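Side-chain contacts in hypothetical protein (Pseudomonas aeruginosa, PDB 1U69), which is of unknown function but belongs to the glyoxalase clan, with a PhnB-like domain, and has been proposed as a potential drug-resistance protein: residues Ala17-Thr22 / Arg111-Ile116; Arg92-Ile97 / Gly102-Cys107; Glu127-Pro132 / Arg139-Met144. All coordinates share one frame; numbering follows the deposited sequence.

Contact 1: Ala17-Thr22 / Arg111-Ile116; sequences ALEAAT and RDKWGI
E19 and W114 leave their backbones by different torsions, and E19 reaches the edge of the W114 indole from helix 17-27. In E19, CG is placed anti to the backbone N (chi1 -179°), and the extended chain carries the carboxylate to the rim of the indole; in W114 CG lies opposite the carbonyl carbon (chi1 -54°), which turns the six-membered ring flat against A20. The evidence for a CH-pi contact is direct: A20 CB sits 3.7 Å from the centroid of that ring and only 7° off its normal. The other face of the indole is covered by K113 CB, within its own segment, so the ring is sandwiched between two aliphatic groups. At the ring edge E19 OE2 comes to 3.6 Å from W114 CZ2, with the carboxylate plane nearly perpendicular to the ring. The same oxygen receives K113 NZ at 2.8 Å through its syn lone pair, a salt bridge between two exposed chains that cross at about a right angle. A water then ties the other oxygen to the indole: it donates to E19 OE1 at 2.9 Å and accepts from W114 NE1 at 3.1 Å. Within 111-116, D112 OD1 accepts from W114 N at 2.9 Å, an Asx turn. The contact joins helix 17-27, packed on strands 31-38 and 51-58 of one four-stranded sheet, to the loop between strands 109-111 and 117-122 of the other, consistent with two beta-alpha-beta-beta-beta modules of the glyoxalase clan; Y13 of strand 7-13 meets W114 edge-to-face.

Contact 2: Arg92-Ile97 / Gly102-Cys107; sequences RLWNAI and GEESAC
W94 and E104 cross at about a right angle, the indole presenting its edge to the carboxylate. Ring and carboxylate planes stand 58° apart, yet E104 OE1 lies almost exactly in the plane of the indole, 2° out of it, where the N-H of NE1 points. The resulting hydrogen bond from W94 NE1 to E104 OE1 measures 3.2 Å, is moderately bent (149° at the hydrogen) and uses the anti lone pair of the oxygen. E104 gets there by running extended past CG; its CB and CG pass the CZ2 corner of the ring, CG being 3.7 Å from W94 CZ2. Further round the same edge, W94 CH2 approaches the backbone O of S105 at 3.5 Å, again near the ring plane. One tryptophan on helix 87-99 thus spans two successive residues, E104 at the end of strand 103-104 and S105 just beyond it. This is a helix followed by an edge strand of the mixed sheet 78-84, 117-122, 109-111, 103-104, whose strand order of 1-4-3-2 fits the beta-alpha-beta-beta-beta module of the glyoxalase clan. The helix lies over that sheet, with W94 and I97 both packing on C110. Near the connecting turn the approach is through backbone atoms: G102 CA directs a C-H toward I97 O at 3.4 Å.

Contact 3: Glu127-Pro132 / Arg139-Met144; sequences EAIASP and RAFEAM
I129, A140 and F141 lose the most surface here, I129 well ahead of the other two. The isoleucine approaches F141 obliquely and touches one corner of the ring: CG2 is 4.0 Å from F141 CD1, near the ring plane, and CG1 is equally distant from that atom. Its CG1 branch runs on, with chi2 near 161°, and ends with CD1 3.7 Å from the selenium of selenomethionine M144. M144 bends at its last torsion (chi3 71°), which lays its CE over the centre of the F141 ring, 3.8 Å above the plane. I129 and M144 therefore engage the same phenyl group, one at its edge and the other over a face. A140 meets A128 methyl to methyl, CB to CB at 3.6 Å, where the A128 and A140 CA atoms are 6.2 Å apart. F159 of helix 152-159 also packs against A128, while P40 of the second subunit packs on I129 and F141. Entirely apolar across its two segments, the contact extends to the subunit interface and packs together two consecutive helices, 123-129 and 134-144, joined by a short loop, as in a helical hairpin.

How the contacts relate
Contact 2 is nested inside the loop closed by contact 1, and contact 3 follows both along the chain. Contacts 1 and 2 have centres 13 Å apart and touch: R111 O lies 2.9 Å from E103 N, a probable hydrogen bond between strands 109-111 and 103-104, and I97 CG2 packs beside it. Helix 87-99 lies on the sheet of these strands, while contact 1 ties helix 17-27, from beside the other sheet, to its loop. Contact 3 belongs to the C-terminal helices, 31 Å from contact 1 between centres and across the chain's centre from it. Contacts 2 and 3, 21 Å apart between centres, touch where C107 SG packs 3.5 Å from M144 O, so the C-terminal helices abut the end of segment 102-107.

Contact 1: Ala17-Thr22 / Arg111-Ile116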
ATOM      1  N   ALA A  17     -19.697  -3.391 -16.453  1.00 11.07           N
ATOM      2  CA  ALA A  17     -18.913  -3.388 -15.213  1.00 10.57           C
ATOM      3  C   ALA A  17     -18.607  -4.781 -14.685  1.00 10.59           C
ATOM      4  O   ALA A  17     -17.490  -5.046 -14.238  1.00  9.76           O
ATOM      5  CB  ALA A  17     -19.608  -2.550 -14.121  1.00 10.64           C
ATOM      6  N   LEU A  18     -19.593  -5.673 -14.712  1.00 10.14           N
ATOM      7  CA  LEU A  18     -19.379  -7.023 -14.191  1.00 10.60           C
ATOM      8  C   LEU A  18     -18.395  -7.795 -15.068  1.00 10.36           C
ATOM      9  O   LEU A  18     -17.531  -8.484 -14.548  1.00  9.68           O
ATOM     10  CB  LEU A  18     -20.696  -7.789 -14.044  1.00 10.84           C
ATOM     11  CG  LEU A  18     -20.597  -9.176 -13.385  1.00 11.59           C
ATOM     12  CD1 LEU A  18     -19.886  -9.139 -12.025  1.00 12.90           C
ATOM     13  CD2 LEU A  18     -22.007  -9.776 -13.252  1.00 13.17           C
ATOM     14  N   GLU A  19     -18.536  -7.682 -16.388  1.00 10.73           N
ATOM     15  CA  GLU A  19     -17.640  -8.369 -17.320  1.00 10.94           C
ATOM     16  C   GLU A  19     -16.211  -7.898 -17.116  1.00 10.13           C
ATOM     17  O   GLU A  19     -15.297  -8.713 -17.098  1.00 10.25           O
ATOM     18  CB  GLU A  19     -18.033  -8.144 -18.790  1.00 11.14           C
ATOM     19  CG  GLU A  19     -17.115  -8.882 -19.783  1.00 14.05           C
ATOM     20  CD  GLU A  19     -17.326  -8.493 -21.234  1.00 18.17           C
ATOM     21  OE1 GLU A  19     -18.441  -8.029 -21.577  1.00 21.80           O
ATOM     22  OE2 GLU A  19     -16.383  -8.671 -22.045  1.00 16.32           O
ATOM     23  N   ALA A  20     -16.037  -6.576 -17.000  1.00  9.10           N
ATOM     24  CA  ALA A  20     -14.718  -5.979 -16.808  1.00  8.63           C
ATOM     25  C   ALA A  20     -14.098  -6.446 -15.515  1.00  8.55           C
ATOM     26  O   ALA A  20     -12.969  -6.917 -15.513  1.00  7.91           O
ATOM     27  CB  ALA A  20     -14.809  -4.477 -16.831  1.00  8.43           C
ATOM     28  N   ALA A  21     -14.842  -6.329 -14.414  1.00  8.35           N
ATOM     29  CA  ALA A  21     -14.348  -6.713 -13.087  1.00  8.27           C
ATOM     30  C   ALA A  21     -13.937  -8.183 -13.070  1.00  7.86           C
ATOM     31  O   ALA A  21     -12.900  -8.555 -12.507  1.00  8.31           O
ATOM     32  CB  ALA A  21     -15.407  -6.450 -12.047  1.00  9.21           C
ATOM     33  N   THR A  22     -14.760  -9.012 -13.694  1.00  7.82           N
ATOM     34  CA  THR A  22     -14.499 -10.438 -13.766  1.00  8.19           C
ATOM     35  C   THR A  22     -13.217 -10.689 -14.554  1.00  8.21           C
ATOM     36  O   THR A  22     -12.392 -11.506 -14.166  1.00  8.37           O
ATOM     37  CB  THR A  22     -15.678 -11.156 -14.426  1.00  8.86           C
ATOM     38  OG1 THR A  22     -16.847 -10.995 -13.612  1.00  9.49           O
ATOM     39  CG2 THR A  22     -15.435 -12.651 -14.469  1.00  8.36           C
ATOM     40  N   ARG A 111      -4.353  -0.187 -23.555  1.00 10.12           N
ATOM     41  CA  ARG A 111      -5.742   0.112 -23.273  1.00 10.98           C
ATOM     42  C   ARG A 111      -6.553  -1.165 -23.283  1.00 11.00           C
ATOM     43  O   ARG A 111      -6.350  -2.026 -24.138  1.00 10.85           O
ATOM     44  CB  ARG A 111      -6.283   1.083 -24.323  1.00 12.27           C
ATOM     45  CG  ARG A 111      -5.562   2.394 -24.335  1.00 16.29           C
ATOM     46  CD  ARG A 111      -6.445   3.591 -24.586  1.00 20.54           C
ATOM     47  NE  ARG A 111      -6.999   3.532 -25.923  1.00 21.94           N
ATOM     48  CZ  ARG A 111      -6.631   4.300 -26.942  1.00 22.70           C
ATOM     49  NH1 ARG A 111      -5.695   5.246 -26.796  1.00 22.32           N
ATOM     50  NH2 ARG A 111      -7.211   4.116 -28.118  1.00 23.03           N
ATOM     51  N   ASP A 112      -7.484  -1.290 -22.343  1.00  9.76           N
ATOM     52  CA  ASP A 112      -8.334  -2.478 -22.307  1.00  9.90           C
ATOM     53  C   ASP A 112      -9.577  -2.321 -23.192  1.00  9.52           C
ATOM     54  O   ASP A 112      -9.800  -1.291 -23.832  1.00  9.90           O
ATOM     55  CB  ASP A 112      -8.662  -2.932 -20.871  1.00  9.67           C
ATOM     56  CG  ASP A 112      -9.590  -1.998 -20.109  1.00  9.24           C
ATOM     57  OD1 ASP A 112     -10.366  -1.239 -20.731  1.00  9.03           O
ATOM     58  OD2 ASP A 112      -9.632  -2.039 -18.837  1.00 10.03           O
ATOM     59  N   LYS A 113     -10.371  -3.387 -23.216  1.00 10.26           N
ATOM     60  CA  LYS A 113     -11.567  -3.484 -24.036  1.00 10.97           C
ATOM     61  C   LYS A 113     -12.550  -2.350 -23.798  1.00 11.59           C
ATOM     62  O   LYS A 113     -13.291  -1.989 -24.710  1.00 11.35           O
ATOM     63  CB  LYS A 113     -12.254  -4.822 -23.721  1.00 11.30           C
ATOM     64  CG  LYS A 113     -13.548  -5.080 -24.455  1.00 13.37           C
ATOM     65  CD  LYS A 113     -13.973  -6.531 -24.315  1.00 13.61           C
ATOM     66  CE  LYS A 113     -15.226  -6.816 -25.118  1.00 15.13           C
ATOM     67  NZ  LYS A 113     -15.822  -8.115 -24.749  1.00 15.39           N
ATOM     68  N   TRP A 114     -12.551  -1.795 -22.581  1.00 10.86           N
ATOM     69  CA  TRP A 114     -13.520  -0.784 -22.146  1.00 11.30           C
ATOM     70  C   TRP A 114     -12.908   0.610 -22.211  1.00 11.11           C
ATOM     71  O   TRP A 114     -13.532   1.594 -21.824  1.00 11.88           O
ATOM     72  CB  TRP A 114     -14.042  -1.154 -20.740  1.00 11.43           C
ATOM     73  CG  TRP A 114     -14.565  -2.556 -20.773  1.00 11.69           C
ATOM     74  CD1 TRP A 114     -15.790  -2.955 -21.223  1.00 11.58           C
ATOM     75  CD2 TRP A 114     -13.842  -3.756 -20.477  1.00 10.05           C
ATOM     76  NE1 TRP A 114     -15.888  -4.327 -21.188  1.00 12.06           N
ATOM     77  CE2 TRP A 114     -14.708  -4.845 -20.728  1.00 10.26           C
ATOM     78  CE3 TRP A 114     -12.559  -4.025 -19.994  1.00 10.54           C
ATOM     79  CZ2 TRP A 114     -14.327  -6.163 -20.524  1.00 10.85           C
ATOM     80  CZ3 TRP A 114     -12.182  -5.328 -19.797  1.00 10.09           C
ATOM     81  CH2 TRP A 114     -13.061  -6.388 -20.067  1.00 11.15           C
ATOM     82  N   GLY A 115     -11.697   0.682 -22.764  1.00 10.76           N
ATOM     83  CA  GLY A 115     -11.027   1.937 -23.026  1.00 11.12           C
ATOM     84  C   GLY A 115     -10.179   2.476 -21.900  1.00 10.43           C
ATOM     85  O   GLY A 115      -9.668   3.594 -22.023  1.00 10.50           O
ATOM     86  N   ILE A 116     -10.008   1.705 -20.827  1.00  9.56           N
ATOM     87  CA  ILE A 116      -9.239   2.171 -19.665  1.00  9.45           C
ATOM     88  C   ILE A 116      -7.760   1.964 -19.935  1.00  8.58           C
ATOM     89  O   ILE A 116      -7.360   0.932 -20.473  1.00  9.07           O
ATOM     90  CB  ILE A 116      -9.699   1.427 -18.407  1.00  9.51           C
ATOM     91  CG1 ILE A 116     -11.122   1.887 -18.064  1.00 11.35           C
ATOM     92  CG2 ILE A 116      -8.731   1.646 -17.253  1.00 10.42           C
ATOM     93  CD1 ILE A 116     -11.887   0.922 -17.269  1.00 14.19           C
TER
HETATM   94  O   HOH W   1     -18.040  -5.578 -23.045  1.00 36.36           O

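Contact 2: Arg92-Ile97 / Gly102-Cys107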
ATOM      1  N   ARG A  92       2.926 -11.188 -20.021  1.00 10.85           N
ATOM      2  CA  ARG A  92       1.643 -11.826 -19.759  1.00 10.92           C
ATOM      3  C   ARG A  92       0.553 -10.785 -19.579  1.00  9.97           C
ATOM      4  O   ARG A  92      -0.539 -10.924 -20.128  1.00 10.50           O
ATOM      5  CB  ARG A  92       1.711 -12.745 -18.533  1.00 11.18           C
ATOM      6  CG  ARG A  92       0.437 -13.521 -18.323  1.00 12.39           C
ATOM      7  CD  ARG A  92       0.435 -14.366 -17.050  1.00 15.08           C
ATOM      8  NE  ARG A  92       0.192 -13.619 -15.802  1.00 16.07           N
ATOM      9  CZ  ARG A  92      -0.982 -13.080 -15.445  1.00 17.80           C
ATOM     10  NH1 ARG A  92      -2.055 -13.175 -16.236  1.00 16.35           N
ATOM     11  NH2 ARG A  92      -1.086 -12.456 -14.270  1.00 19.61           N
ATOM     12  N   LEU A  93       0.851  -9.734 -18.814  1.00 10.26           N
ATOM     13  CA  LEU A  93      -0.146  -8.733 -18.478  1.00 10.12           C
ATOM     14  C   LEU A  93      -0.435  -7.829 -19.667  1.00  9.72           C
ATOM     15  O   LEU A  93      -1.595  -7.520 -19.962  1.00 10.61           O
ATOM     16  CB  LEU A  93       0.309  -7.932 -17.246  1.00  9.79           C
ATOM     17  CG  LEU A  93       0.338  -8.719 -15.924  1.00 10.17           C
ATOM     18  CD1 LEU A  93       0.675  -7.770 -14.760  1.00 10.63           C
ATOM     19  CD2 LEU A  93      -0.972  -9.421 -15.671  1.00 10.62           C
ATOM     20  N   TRP A  94       0.613  -7.410 -20.345  1.00 10.45           N
ATOM     21  CA  TRP A  94       0.477  -6.604 -21.563  1.00 10.45           C
ATOM     22  C   TRP A  94      -0.395  -7.332 -22.599  1.00 10.03           C
ATOM     23  O   TRP A  94      -1.362  -6.785 -23.129  1.00 11.23           O
ATOM     24  CB  TRP A  94       1.863  -6.325 -22.133  1.00 10.94           C
ATOM     25  CG  TRP A  94       1.868  -5.684 -23.496  1.00 11.52           C
ATOM     26  CD1 TRP A  94       1.802  -6.316 -24.701  1.00 11.02           C
ATOM     27  CD2 TRP A  94       1.949  -4.285 -23.787  1.00 11.07           C
ATOM     28  NE1 TRP A  94       1.840  -5.405 -25.728  1.00 10.29           N
ATOM     29  CE2 TRP A  94       1.922  -4.143 -25.188  1.00 10.41           C
ATOM     30  CE3 TRP A  94       2.044  -3.132 -22.999  1.00 11.21           C
ATOM     31  CZ2 TRP A  94       1.995  -2.904 -25.821  1.00 10.90           C
ATOM     32  CZ3 TRP A  94       2.089  -1.911 -23.623  1.00 10.81           C
ATOM     33  CH2 TRP A  94       2.082  -1.799 -25.019  1.00 10.67           C
ATOM     34  N   ASN A  95      -0.066  -8.586 -22.850  1.00 10.54           N
ATOM     35  CA  ASN A  95      -0.798  -9.365 -23.836  1.00 10.54           C
ATOM     36  C   ASN A  95      -2.249  -9.589 -23.426  1.00 10.44           C
ATOM     37  O   ASN A  95      -3.143  -9.559 -24.270  1.00 10.99           O
ATOM     38  CB  ASN A  95      -0.102 -10.692 -24.068  1.00 10.50           C
ATOM     39  CG  ASN A  95       1.169 -10.551 -24.878  1.00 10.56           C
ATOM     40  OD1 ASN A  95       1.343  -9.599 -25.651  1.00 12.95           O
ATOM     41  ND2 ASN A  95       2.082 -11.499 -24.692  1.00 11.68           N
ATOM     42  N   ALA A  96      -2.488  -9.800 -22.138  1.00 10.71           N
ATOM     43  CA  ALA A  96      -3.849 -10.015 -21.651  1.00 10.89           C
ATOM     44  C   ALA A  96      -4.757  -8.835 -21.943  1.00 11.00           C
ATOM     45  O   ALA A  96      -5.864  -9.015 -22.455  1.00 11.11           O
ATOM     46  CB  ALA A  96      -3.836 -10.320 -20.161  1.00 10.96           C
ATOM     47  N   ILE A  97      -4.268  -7.627 -21.646  1.00 10.72           N
ATOM     48  CA  ILE A  97      -5.045  -6.405 -21.828  1.00 11.14           C
ATOM     49  C   ILE A  97      -5.251  -6.144 -23.319  1.00 10.47           C
ATOM     50  O   ILE A  97      -6.361  -5.844 -23.773  1.00 11.68           O
ATOM     51  CB  ILE A  97      -4.350  -5.197 -21.123  1.00 11.26           C
ATOM     52  CG1 ILE A  97      -4.289  -5.423 -19.602  1.00 12.40           C
ATOM     53  CG2 ILE A  97      -5.055  -3.898 -21.441  1.00 11.53           C
ATOM     54  CD1 ILE A  97      -3.139  -4.700 -18.920  1.00 14.25           C
ATOM     55  N   GLY A 102      -8.392  -5.061 -26.655  1.00 11.59           N
ATOM     56  CA  GLY A 102      -7.659  -3.871 -26.243  1.00 11.51           C
ATOM     57  C   GLY A 102      -6.798  -3.307 -27.356  1.00 12.44           C
ATOM     58  O   GLY A 102      -6.916  -3.727 -28.514  1.00 12.95           O
ATOM     59  N   GLU A 103      -5.946  -2.335 -27.003  1.00 12.28           N
ATOM     60  CA  GLU A 103      -4.998  -1.705 -27.924  1.00 12.63           C
ATOM     61  C   GLU A 103      -3.604  -1.546 -27.309  1.00 12.39           C
ATOM     62  O   GLU A 103      -3.453  -1.279 -26.104  1.00 11.84           O
ATOM     63  CB  GLU A 103      -5.481  -0.314 -28.357  1.00 13.50           C
ATOM     64  CG  GLU A 103      -6.916  -0.246 -28.841  1.00 17.40           C
ATOM     65  CD  GLU A 103      -7.069  -0.677 -30.275  1.00 21.88           C
ATOM     66  OE1 GLU A 103      -6.040  -0.854 -30.967  1.00 25.69           O
ATOM     67  OE2 GLU A 103      -8.231  -0.824 -30.723  1.00 26.57           O
ATOM     68  N   GLU A 104      -2.583  -1.699 -28.150  1.00 12.46           N
ATOM     69  CA  GLU A 104      -1.225  -1.342 -27.777  1.00 13.07           C
ATOM     70  C   GLU A 104      -1.051   0.164 -27.821  1.00 12.91           C
ATOM     71  O   GLU A 104      -1.701   0.846 -28.615  1.00 13.57           O
ATOM     72  CB  GLU A 104      -0.213  -1.977 -28.723  1.00 14.23           C
ATOM     73  CG  GLU A 104      -0.219  -3.483 -28.690  1.00 16.97           C
ATOM     74  CD  GLU A 104       0.921  -4.104 -29.463  1.00 22.32           C
ATOM     75  OE1 GLU A 104       1.697  -4.893 -28.874  1.00 25.27           O
ATOM     76  OE2 GLU A 104       1.023  -3.817 -30.664  1.00 24.20           O
ATOM     77  N   SER A 105      -0.187   0.678 -26.949  1.00 11.97           N
ATOM     78  CA  SER A 105       0.253   2.068 -27.015  1.00 11.91           C
ATOM     79  C   SER A 105       1.753   2.126 -26.733  1.00 11.36           C
ATOM     80  O   SER A 105       2.446   1.126 -26.902  1.00 12.09           O
ATOM     81  CB  SER A 105      -0.548   2.955 -26.057  1.00 11.73           C
ATOM     82  OG  SER A 105      -0.361   4.329 -26.358  1.00 13.00           O
ATOM     83  N   ALA A 106       2.239   3.286 -26.303  1.00 11.89           N
ATOM     84  CA  ALA A 106       3.672   3.580 -26.208  1.00 11.17           C
ATOM     85  C   ALA A 106       4.221   3.483 -24.772  1.00 11.50           C
ATOM     86  O   ALA A 106       3.526   3.793 -23.814  1.00 10.00           O
ATOM     87  CB  ALA A 106       3.910   4.987 -26.732  1.00 12.32           C
ATOM     88  N   CYS A 107       5.489   3.107 -24.642  1.00 11.37           N
ATOM     89  CA  CYS A 107       6.225   3.204 -23.380  1.00 12.05           C
ATOM     90  C   CYS A 107       5.546   2.463 -22.229  1.00 11.21           C
ATOM     91  O   CYS A 107       5.482   2.970 -21.109  1.00 10.67           O
ATOM     92  CB  CYS A 107       6.413   4.659 -22.972  1.00 12.15           C
ATOM     93  SG  CYS A 107       7.142   5.684 -24.267  1.00 16.77           S
TER

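Contact 3: Glu127-Pro132 / Arg139-Met144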
ATOM      1  N   GLU A 127      12.824   2.737 -11.711  1.00 20.72           N
ATOM      2  CA  GLU A 127      14.012   3.070 -10.935  1.00 22.02           C
ATOM      3  C   GLU A 127      15.089   3.727 -11.788  1.00 22.07           C
ATOM      4  O   GLU A 127      15.767   4.638 -11.333  1.00 22.25           O
ATOM      5  CB  GLU A 127      14.547   1.821 -10.257  1.00 22.63           C
ATOM      6  CG  GLU A 127      13.581   1.267  -9.228  1.00 26.05           C
ATOM      7  CD  GLU A 127      14.116   0.029  -8.561  1.00 30.22           C
ATOM      8  OE1 GLU A 127      13.932  -1.081  -9.119  1.00 33.31           O
ATOM      9  OE2 GLU A 127      14.741   0.178  -7.486  1.00 34.00           O
ATOM     10  N   ALA A 128      15.196   3.298 -13.042  1.00 21.97           N
ATOM     11  CA  ALA A 128      16.159   3.869 -13.983  1.00 21.93           C
ATOM     12  C   ALA A 128      15.887   5.347 -14.252  1.00 22.21           C
ATOM     13  O   ALA A 128      16.800   6.156 -14.204  1.00 22.37           O
ATOM     14  CB  ALA A 128      16.157   3.078 -15.283  1.00 21.51           C
ATOM     15  N   ILE A 129      14.624   5.694 -14.505  1.00 22.35           N
ATOM     16  CA  ILE A 129      14.218   7.052 -14.847  1.00 23.16           C
ATOM     17  C   ILE A 129      14.304   8.044 -13.679  1.00 23.39           C
ATOM     18  O   ILE A 129      14.465   9.251 -13.894  1.00 23.44           O
ATOM     19  CB  ILE A 129      12.759   7.019 -15.421  1.00 23.25           C
ATOM     20  CG1 ILE A 129      12.768   6.392 -16.817  1.00 23.74           C
ATOM     21  CG2 ILE A 129      12.135   8.399 -15.463  1.00 24.22           C
ATOM     22  CD1 ILE A 129      11.403   5.903 -17.255  1.00 24.53           C
ATOM     23  N   ALA A 130      14.178   7.536 -12.458  1.00 23.91           N
ATOM     24  CA  ALA A 130      14.203   8.374 -11.258  1.00 24.73           C
ATOM     25  C   ALA A 130      15.584   8.416 -10.609  1.00 25.31           C
ATOM     26  O   ALA A 130      15.738   8.989  -9.532  1.00 25.74           O
ATOM     27  CB  ALA A 130      13.172   7.878 -10.252  1.00 24.63           C
ATOM     28  N   SER A 131      16.573   7.811 -11.265  1.00 25.67           N
ATOM     29  CA  SER A 131      17.924   7.693 -10.716  1.00 26.29           C
ATOM     30  C   SER A 131      18.579   9.063 -10.538  1.00 26.48           C
ATOM     31  O   SER A 131      18.397   9.951 -11.370  1.00 26.66           O
ATOM     32  CB  SER A 131      18.793   6.828 -11.637  1.00 26.34           C
ATOM     33  OG  SER A 131      20.118   6.688 -11.132  1.00 25.73           O
ATOM     34  N   PRO A 132      19.344   9.234  -9.457  1.00 27.08           N
ATOM     35  CA  PRO A 132      20.130  10.463  -9.262  1.00 27.07           C
ATOM     36  C   PRO A 132      21.274  10.553 -10.265  1.00 26.71           C
ATOM     37  O   PRO A 132      21.763  11.653 -10.524  1.00 26.82           O
ATOM     38  CB  PRO A 132      20.660  10.321  -7.834  1.00 27.01           C
ATOM     39  CG  PRO A 132      20.698   8.863  -7.588  1.00 27.38           C
ATOM     40  CD  PRO A 132      19.540   8.277  -8.355  1.00 27.16           C
ATOM     41  N   ARG A 139      19.242   8.144 -20.619  1.00 15.68           N
ATOM     42  CA  ARG A 139      19.427   7.064 -21.594  1.00 15.70           C
ATOM     43  C   ARG A 139      18.288   6.063 -21.515  1.00 15.39           C
ATOM     44  O   ARG A 139      17.792   5.622 -22.538  1.00 15.78           O
ATOM     45  CB  ARG A 139      20.759   6.338 -21.395  1.00 16.43           C
ATOM     46  CG  ARG A 139      21.966   7.097 -21.861  1.00 17.84           C
ATOM     47  CD  ARG A 139      23.237   6.237 -21.900  1.00 19.74           C
ATOM     48  NE  ARG A 139      23.599   5.716 -20.582  1.00 20.97           N
ATOM     49  CZ  ARG A 139      24.379   6.345 -19.700  1.00 21.94           C
ATOM     50  NH1 ARG A 139      24.898   7.544 -19.961  1.00 21.23           N
ATOM     51  NH2 ARG A 139      24.633   5.769 -18.534  1.00 22.47           N
ATOM     52  N   ALA A 140      17.872   5.716 -20.300  1.00 14.78           N
ATOM     53  CA  ALA A 140      16.770   4.789 -20.093  1.00 14.51           C
ATOM     54  C   ALA A 140      15.474   5.365 -20.647  1.00 13.47           C
ATOM     55  O   ALA A 140      14.719   4.667 -21.316  1.00 12.92           O
ATOM     56  CB  ALA A 140      16.627   4.472 -18.614  1.00 14.51           C
ATOM     57  N   PHE A 141      15.230   6.644 -20.362  1.00 13.48           N
ATOM     58  CA  PHE A 141      14.048   7.355 -20.846  1.00 13.04           C
ATOM     59  C   PHE A 141      13.991   7.364 -22.361  1.00 12.90           C
ATOM     60  O   PHE A 141      12.949   7.064 -22.950  1.00 12.72           O
ATOM     61  CB  PHE A 141      14.022   8.793 -20.321  1.00 13.24           C
ATOM     62  CG  PHE A 141      12.651   9.437 -20.373  1.00 12.33           C
ATOM     63  CD1 PHE A 141      11.786   9.333 -19.302  1.00 13.55           C
ATOM     64  CD2 PHE A 141      12.241  10.141 -21.492  1.00 12.50           C
ATOM     65  CE1 PHE A 141      10.528   9.922 -19.348  1.00 12.97           C
ATOM     66  CE2 PHE A 141      10.991  10.737 -21.545  1.00 12.29           C
ATOM     67  CZ  PHE A 141      10.139  10.627 -20.470  1.00 13.09           C
ATOM     68  N   GLU A 142      15.113   7.704 -22.989  1.00 13.05           N
ATOM     69  CA  GLU A 142      15.208   7.711 -24.442  1.00 13.02           C
ATOM     70  C   GLU A 142      15.014   6.312 -25.037  1.00 13.26           C
ATOM     71  O   GLU A 142      14.402   6.184 -26.088  1.00 13.97           O
ATOM     72  CB  GLU A 142      16.546   8.313 -24.885  1.00 13.60           C
ATOM     73  CG  GLU A 142      16.676   9.802 -24.574  1.00 13.36           C
ATOM     74  CD  GLU A 142      15.489  10.612 -25.060  1.00 14.27           C
ATOM     75  OE1 GLU A 142      15.150  10.457 -26.255  1.00 13.41           O
ATOM     76  OE2 GLU A 142      14.891  11.403 -24.274  1.00 12.20           O
ATOM     77  N   ALA A 143      15.482   5.271 -24.353  1.00 13.86           N
ATOM     78  CA  ALA A 143      15.286   3.900 -24.844  1.00 13.68           C
ATOM     79  C   ALA A 143      13.806   3.467 -24.735  1.00 13.83           C
ATOM     80  O   ALA A 143      13.250   2.843 -25.645  1.00 13.59           O
ATOM     81  CB  ALA A 143      16.188   2.941 -24.098  1.00 13.85           C
HETATM   82  N   MSE A 144      13.169   3.826 -23.628  1.00 13.97           N
HETATM   83  CA  MSE A 144      11.747   3.559 -23.415  1.00 14.29           C
HETATM   84  C   MSE A 144      10.883   4.176 -24.541  1.00 13.91           C
HETATM   85  O   MSE A 144       9.871   3.597 -24.957  1.00 13.17           O
HETATM   86  CB  MSE A 144      11.358   4.085 -22.030  1.00 15.34           C
HETATM   87  CG  MSE A 144       9.894   3.973 -21.636  1.00 17.70           C
HETATM   88 SE   MSE A 144       9.483   5.333 -20.321  1.00 23.97          SE
HETATM   89  CE  MSE A 144       9.593   6.858 -21.515  1.00 21.43           C
TER